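Local structure of adenine phosphoribosyltransferase (Leishmania donovani, 1QB8) at the adenosine monophosphate site. The protein catalyses the salvage of adenine, transferring the phosphoribosyl group of 5-phospho-alpha-D-ribose 1-diphosphate to it to give AMP and diphosphate. Coordinates in Å, arbitrary orientation; residue numbers count along the deposited sequence, not the author numbering.

The adenosine monophosphate site. Residues 36, 38, 40-42, 81, 145-153. With AMP (adenosine monophosphate), chain B; MG (magnesium ion), chain C.
AMP lies in a deep cleft of a type I phosphoribosyltransferase that hides 408 of its 460 Å². Two walls sandwich the adenine. Phe41, its CG anti to the backbone N (chi1 -178°), turns CE1 toward C2. Its ring stacks on one face of the AMP six-membered ring, planes 12° and centroids 4.5 Å apart. Val147 covers the other face, CG1 (anti to the backbone N, chi1 179°) toward C4 and C5 and CG2 toward C2 and N3. Poorly ordered Arg36 acts as a loose lid beside Phe41, NE over the five-membered ring and linked through a water to ribose O4'. Backbone closes the far edge: amine N6 gives a hydrogen bond to Arg40 O at 3.0 Å, in the carbonyl plane, and Ala42 N donates to N1 at 2.9 Å, a pairing suited to adenine.

Along the ribose hydroxyls, Arg81, Asp145 and Asp146 form the floor. O2' accepts a hydrogen bond from Arg81 NH1 at 2.7 Å, near the guanidinium plane, and donates to the syn lone pair of Asp146 OD2, while Asp146 OD1 salt-bridges Arg81 NE at 3.0 Å. The 3'-hydroxyl O3' makes a short hydrogen bond to Asp145 OD1, 2.4 Å, beside a poorly ordered magnesium.

Asp145 through Thr153 form the PRPP-binding motif, whose loop cups the 5'-phosphate. O2P takes the amides of Ala149 and Gly151, while O3P and O1P each accept from the amide and hydroxyl of one threonine, Thr150 and Thr153 respectively. Little nucleotide surface stays uncovered; loose Arg36 suggests the lid side closes less firmly. The site thus holds the nucleotide product where adenine and phosphoribose are joined.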
ATOM      1  N   ARG A  36      -3.334  -5.960 -17.316  1.00 38.39           N
ATOM      2  CA  ARG A  36      -2.011  -6.087 -17.933  1.00 42.52           C
ATOM      3  C   ARG A  36      -2.007  -7.174 -19.011  1.00 42.26           C
ATOM      4  O   ARG A  36      -2.807  -8.113 -18.969  1.00 42.14           O
ATOM      5  CB  ARG A  36      -0.988  -6.440 -16.845  1.00 47.02           C
ATOM      6  CG  ARG A  36       0.382  -5.776 -16.950  1.00 53.64           C
ATOM      7  CD  ARG A  36       1.351  -6.460 -15.977  1.00 59.15           C
ATOM      8  NE  ARG A  36       2.639  -5.781 -15.839  1.00 62.75           N
ATOM      9  CZ  ARG A  36       3.577  -5.734 -16.780  1.00 64.89           C
ATOM     10  NH1 ARG A  36       3.385  -6.326 -17.953  1.00 66.42           N
ATOM     11  NH2 ARG A  36       4.716  -5.102 -16.540  1.00 67.05           N
ATOM     12  N   VAL A  38      -0.182  -9.995 -19.882  1.00 36.29           N
ATOM     13  CA  VAL A  38       0.692 -11.124 -19.585  1.00 33.45           C
ATOM     14  C   VAL A  38      -0.263 -12.312 -19.574  1.00 32.81           C
ATOM     15  O   VAL A  38      -1.469 -12.141 -19.368  1.00 33.27           O
ATOM     16  CB  VAL A  38       1.379 -11.003 -18.196  1.00 31.92           C
ATOM     17  CG1 VAL A  38       2.396  -9.875 -18.196  1.00 32.49           C
ATOM     18  CG2 VAL A  38       0.348 -10.779 -17.112  1.00 32.26           C
ATOM     19  N   ARG A  40      -0.740 -14.747 -17.391  1.00 27.76           N
ATOM     20  CA  ARG A  40      -1.393 -14.956 -16.112  1.00 26.93           C
ATOM     21  C   ARG A  40      -1.040 -13.852 -15.125  1.00 27.30           C
ATOM     22  O   ARG A  40       0.098 -13.772 -14.657  1.00 27.58           O
ATOM     23  CB  ARG A  40      -0.989 -16.323 -15.541  1.00 28.59           C
ATOM     24  CG  ARG A  40      -1.191 -17.478 -16.517  1.00 31.28           C
ATOM     25  CD  ARG A  40      -1.089 -18.835 -15.853  1.00 30.58           C
ATOM     26  NE  ARG A  40       0.133 -18.959 -15.075  1.00 36.40           N
ATOM     27  CZ  ARG A  40       0.439 -20.019 -14.333  1.00 40.24           C
ATOM     28  NH1 ARG A  40       1.579 -20.041 -13.652  1.00 39.36           N
ATOM     29  NH2 ARG A  40      -0.388 -21.060 -14.284  1.00 41.07           N
ATOM     30  N   PHE A  41      -2.013 -12.990 -14.826  1.00 24.97           N
ATOM     31  CA  PHE A  41      -1.809 -11.891 -13.876  1.00 23.03           C
ATOM     32  C   PHE A  41      -2.159 -12.371 -12.465  1.00 20.80           C
ATOM     33  O   PHE A  41      -3.311 -12.712 -12.190  1.00 20.55           O
ATOM     34  CB  PHE A  41      -2.672 -10.675 -14.260  1.00 21.84           C
ATOM     35  CG  PHE A  41      -2.486  -9.471 -13.353  1.00 20.81           C
ATOM     36  CD1 PHE A  41      -1.557  -8.484 -13.662  1.00 20.75           C
ATOM     37  CD2 PHE A  41      -3.261  -9.314 -12.204  1.00 20.16           C
ATOM     38  CE1 PHE A  41      -1.409  -7.360 -12.842  1.00 20.84           C
ATOM     39  CE2 PHE A  41      -3.116  -8.196 -11.382  1.00 18.87           C
ATOM     40  CZ  PHE A  41      -2.194  -7.221 -11.699  1.00 17.34           C
ATOM     41  N   ALA A  42      -1.160 -12.423 -11.587  1.00 18.10           N
ATOM     42  CA  ALA A  42      -1.375 -12.858 -10.211  1.00 18.83           C
ATOM     43  C   ALA A  42      -1.993 -11.716  -9.408  1.00 19.41           C
ATOM     44  O   ALA A  42      -1.348 -10.689  -9.166  1.00 20.63           O
ATOM     45  CB  ALA A  42      -0.063 -13.307  -9.588  1.00 21.34           C
ATOM     46  N   ARG A  81       1.930  -2.481  -4.364  1.00 14.90           N
ATOM     47  CA  ARG A  81       1.676  -3.769  -3.745  1.00 14.65           C
ATOM     48  C   ARG A  81       2.618  -4.161  -2.621  1.00 14.15           C
ATOM     49  O   ARG A  81       2.261  -4.966  -1.759  1.00 15.24           O
ATOM     50  CB  ARG A  81       1.500  -4.837  -4.821  1.00 15.01           C
ATOM     51  CG  ARG A  81       0.359  -4.450  -5.764  1.00 18.29           C
ATOM     52  CD  ARG A  81      -0.101  -5.584  -6.632  1.00 22.39           C
ATOM     53  NE  ARG A  81       0.746  -5.803  -7.797  1.00 29.29           N
ATOM     54  CZ  ARG A  81       0.381  -5.468  -9.025  1.00 32.02           C
ATOM     55  NH1 ARG A  81       1.173  -5.690 -10.059  1.00 30.22           N
ATOM     56  NH2 ARG A  81      -0.786  -4.879  -9.206  1.00 39.35           N
ATOM     57  N   ASP A 145       8.008  -6.645  -2.283  1.00 14.24           N
ATOM     58  CA  ASP A 145       6.989  -6.405  -3.303  1.00 13.48           C
ATOM     59  C   ASP A 145       6.203  -7.713  -3.426  1.00 15.79           C
ATOM     60  O   ASP A 145       6.631  -8.738  -2.884  1.00 15.46           O
ATOM     61  CB  ASP A 145       7.647  -6.070  -4.642  1.00 12.81           C
ATOM     62  CG  ASP A 145       6.709  -5.345  -5.594  1.00 16.44           C
ATOM     63  OD1 ASP A 145       7.172  -4.955  -6.677  1.00 16.33           O
ATOM     64  OD2 ASP A 145       5.526  -5.127  -5.262  1.00 17.02           O
ATOM     65  N   ASP A 146       5.068  -7.698  -4.126  1.00 14.97           N
ATOM     66  CA  ASP A 146       4.281  -8.922  -4.259  1.00 16.48           C
ATOM     67  C   ASP A 146       4.812  -9.925  -5.283  1.00 17.24           C
ATOM     68  O   ASP A 146       4.998 -11.096  -4.959  1.00 17.45           O
ATOM     69  CB  ASP A 146       2.794  -8.622  -4.506  1.00 14.98           C
ATOM     70  CG  ASP A 146       2.521  -8.054  -5.887  1.00 16.91           C
ATOM     71  OD1 ASP A 146       1.420  -8.324  -6.422  1.00 17.10           O
ATOM     72  OD2 ASP A 146       3.388  -7.332  -6.427  1.00 17.45           O
ATOM     73  N   VAL A 147       5.113  -9.456  -6.492  1.00 17.32           N
ATOM     74  CA  VAL A 147       5.597 -10.338  -7.552  1.00 17.96           C
ATOM     75  C   VAL A 147       6.938  -9.918  -8.141  1.00 19.10           C
ATOM     76  O   VAL A 147       7.141  -8.750  -8.482  1.00 18.96           O
ATOM     77  CB  VAL A 147       4.581 -10.421  -8.727  1.00 16.92           C
ATOM     78  CG1 VAL A 147       5.116 -11.324  -9.825  1.00 16.60           C
ATOM     79  CG2 VAL A 147       3.235 -10.944  -8.242  1.00 16.55           C
ATOM     80  N   LEU A 148       7.869 -10.867  -8.214  1.00 20.02           N
ATOM     81  CA  LEU A 148       9.174 -10.609  -8.822  1.00 19.20           C
ATOM     82  C   LEU A 148       9.043 -11.182 -10.233  1.00 18.71           C
ATOM     83  O   LEU A 148       8.857 -12.387 -10.397  1.00 17.51           O
ATOM     84  CB  LEU A 148      10.309 -11.326  -8.081  1.00 19.60           C
ATOM     85  CG  LEU A 148      11.713 -11.169  -8.700  1.00 18.50           C
ATOM     86  CD1 LEU A 148      12.255  -9.774  -8.441  1.00 18.06           C
ATOM     87  CD2 LEU A 148      12.667 -12.209  -8.142  1.00 18.68           C
ATOM     88  N   ALA A 149       9.069 -10.304 -11.233  1.00 19.30           N
ATOM     89  CA  ALA A 149       8.944 -10.712 -12.630  1.00 20.13           C
ATOM     90  C   ALA A 149      10.257 -10.505 -13.393  1.00 20.30           C
ATOM     91  O   ALA A 149      11.115 -11.382 -13.389  1.00 19.58           O
ATOM     92  CB  ALA A 149       7.797  -9.957 -13.293  1.00 21.52           C
ATOM     93  N   THR A 150      10.428  -9.351 -14.035  1.00 22.59           N
ATOM     94  CA  THR A 150      11.662  -9.073 -14.773  1.00 22.85           C
ATOM     95  C   THR A 150      12.762  -8.539 -13.853  1.00 21.81           C
ATOM     96  O   THR A 150      13.940  -8.543 -14.221  1.00 21.57           O
ATOM     97  CB  THR A 150      11.453  -8.052 -15.917  1.00 25.17           C
ATOM     98  OG1 THR A 150      11.210  -6.748 -15.368  1.00 27.10           O
ATOM     99  CG2 THR A 150      10.280  -8.462 -16.798  1.00 25.94           C
ATOM    100  N   GLY A 151      12.369  -8.041 -12.681  1.00 19.37           N
ATOM    101  CA  GLY A 151      13.340  -7.519 -11.728  1.00 17.69           C
ATOM    102  C   GLY A 151      13.712  -6.056 -11.868  1.00 17.20           C
ATOM    103  O   GLY A 151      14.563  -5.565 -11.126  1.00 16.35           O
ATOM    104  N   GLY A 152      13.067  -5.355 -12.799  1.00 17.97           N
ATOM    105  CA  GLY A 152      13.357  -3.946 -13.017  1.00 17.49           C
ATOM    106  C   GLY A 152      13.147  -3.086 -11.787  1.00 18.21           C
ATOM    107  O   GLY A 152      13.937  -2.185 -11.509  1.00 16.71           O
ATOM    108  N   THR A 153      12.089  -3.373 -11.037  1.00 18.14           N
ATOM    109  CA  THR A 153      11.784  -2.614  -9.828  1.00 18.45           C
ATOM    110  C   THR A 153      12.773  -2.958  -8.720  1.00 18.71           C
ATOM    111  O   THR A 153      13.217  -2.077  -7.983  1.00 18.03           O
ATOM    112  CB  THR A 153      10.377  -2.930  -9.342  1.00 18.58           C
ATOM    113  OG1 THR A 153       9.516  -3.069 -10.476  1.00 23.72           O
ATOM    114  CG2 THR A 153       9.862  -1.808  -8.483  1.00 17.29           C
TER
HETATM  115  P   AMP B 300       9.176  -6.337 -12.489  1.00 34.75           P
HETATM  116  O1P AMP B 300       9.778  -4.991 -12.338  1.00 29.03           O
HETATM  117  O2P AMP B 300       9.735  -7.454 -11.701  1.00 25.41           O
HETATM  118  O3P AMP B 300       9.171  -6.733 -14.034  1.00 30.07           O
HETATM  119  O5' AMP B 300       7.690  -6.255 -12.195  1.00 35.12           O
HETATM  120  C5' AMP B 300       7.011  -4.933 -11.866  1.00 39.43           C
HETATM  121  C4' AMP B 300       5.743  -5.125 -11.051  1.00 42.45           C
HETATM  122  O4' AMP B 300       4.709  -5.503 -11.957  1.00 41.65           O
HETATM  123  C3' AMP B 300       5.838  -6.245  -9.978  1.00 44.98           C
HETATM  124  O3' AMP B 300       5.989  -5.756  -8.662  1.00 51.95           O
HETATM  125  C2' AMP B 300       4.529  -6.971  -9.984  1.00 45.10           C
HETATM  126  O2' AMP B 300       3.643  -6.246  -9.135  1.00 47.84           O
HETATM  127  C1' AMP B 300       4.223  -6.718 -11.464  1.00 40.77           C
HETATM  128  N9  AMP B 300       3.898  -7.796 -12.358  1.00 36.39           N
HETATM  129  C8  AMP B 300       4.673  -8.338 -13.343  1.00 35.00           C
HETATM  130  N7  AMP B 300       4.210  -9.479 -13.763  1.00 33.03           N
HETATM  131  C5  AMP B 300       3.057  -9.737 -13.029  1.00 31.69           C
HETATM  132  C6  AMP B 300       2.114 -10.785 -13.007  1.00 30.50           C
HETATM  133  N6  AMP B 300       2.203 -11.861 -13.818  1.00 27.71           N
HETATM  134  N1  AMP B 300       1.095 -10.660 -12.117  1.00 31.10           N
HETATM  135  C2  AMP B 300       1.016  -9.598 -11.322  1.00 29.71           C
HETATM  136  N3  AMP B 300       1.835  -8.540 -11.239  1.00 29.97           N
HETATM  137  C4  AMP B 300       2.868  -8.651 -12.133  1.00 33.72           C
HETATM  138 MG    MG C 335       6.512  -2.951  -8.288  1.00 42.17          MG
HETATM  139  O   HOH W   1       2.077  -4.864 -13.343  1.00 26.84           O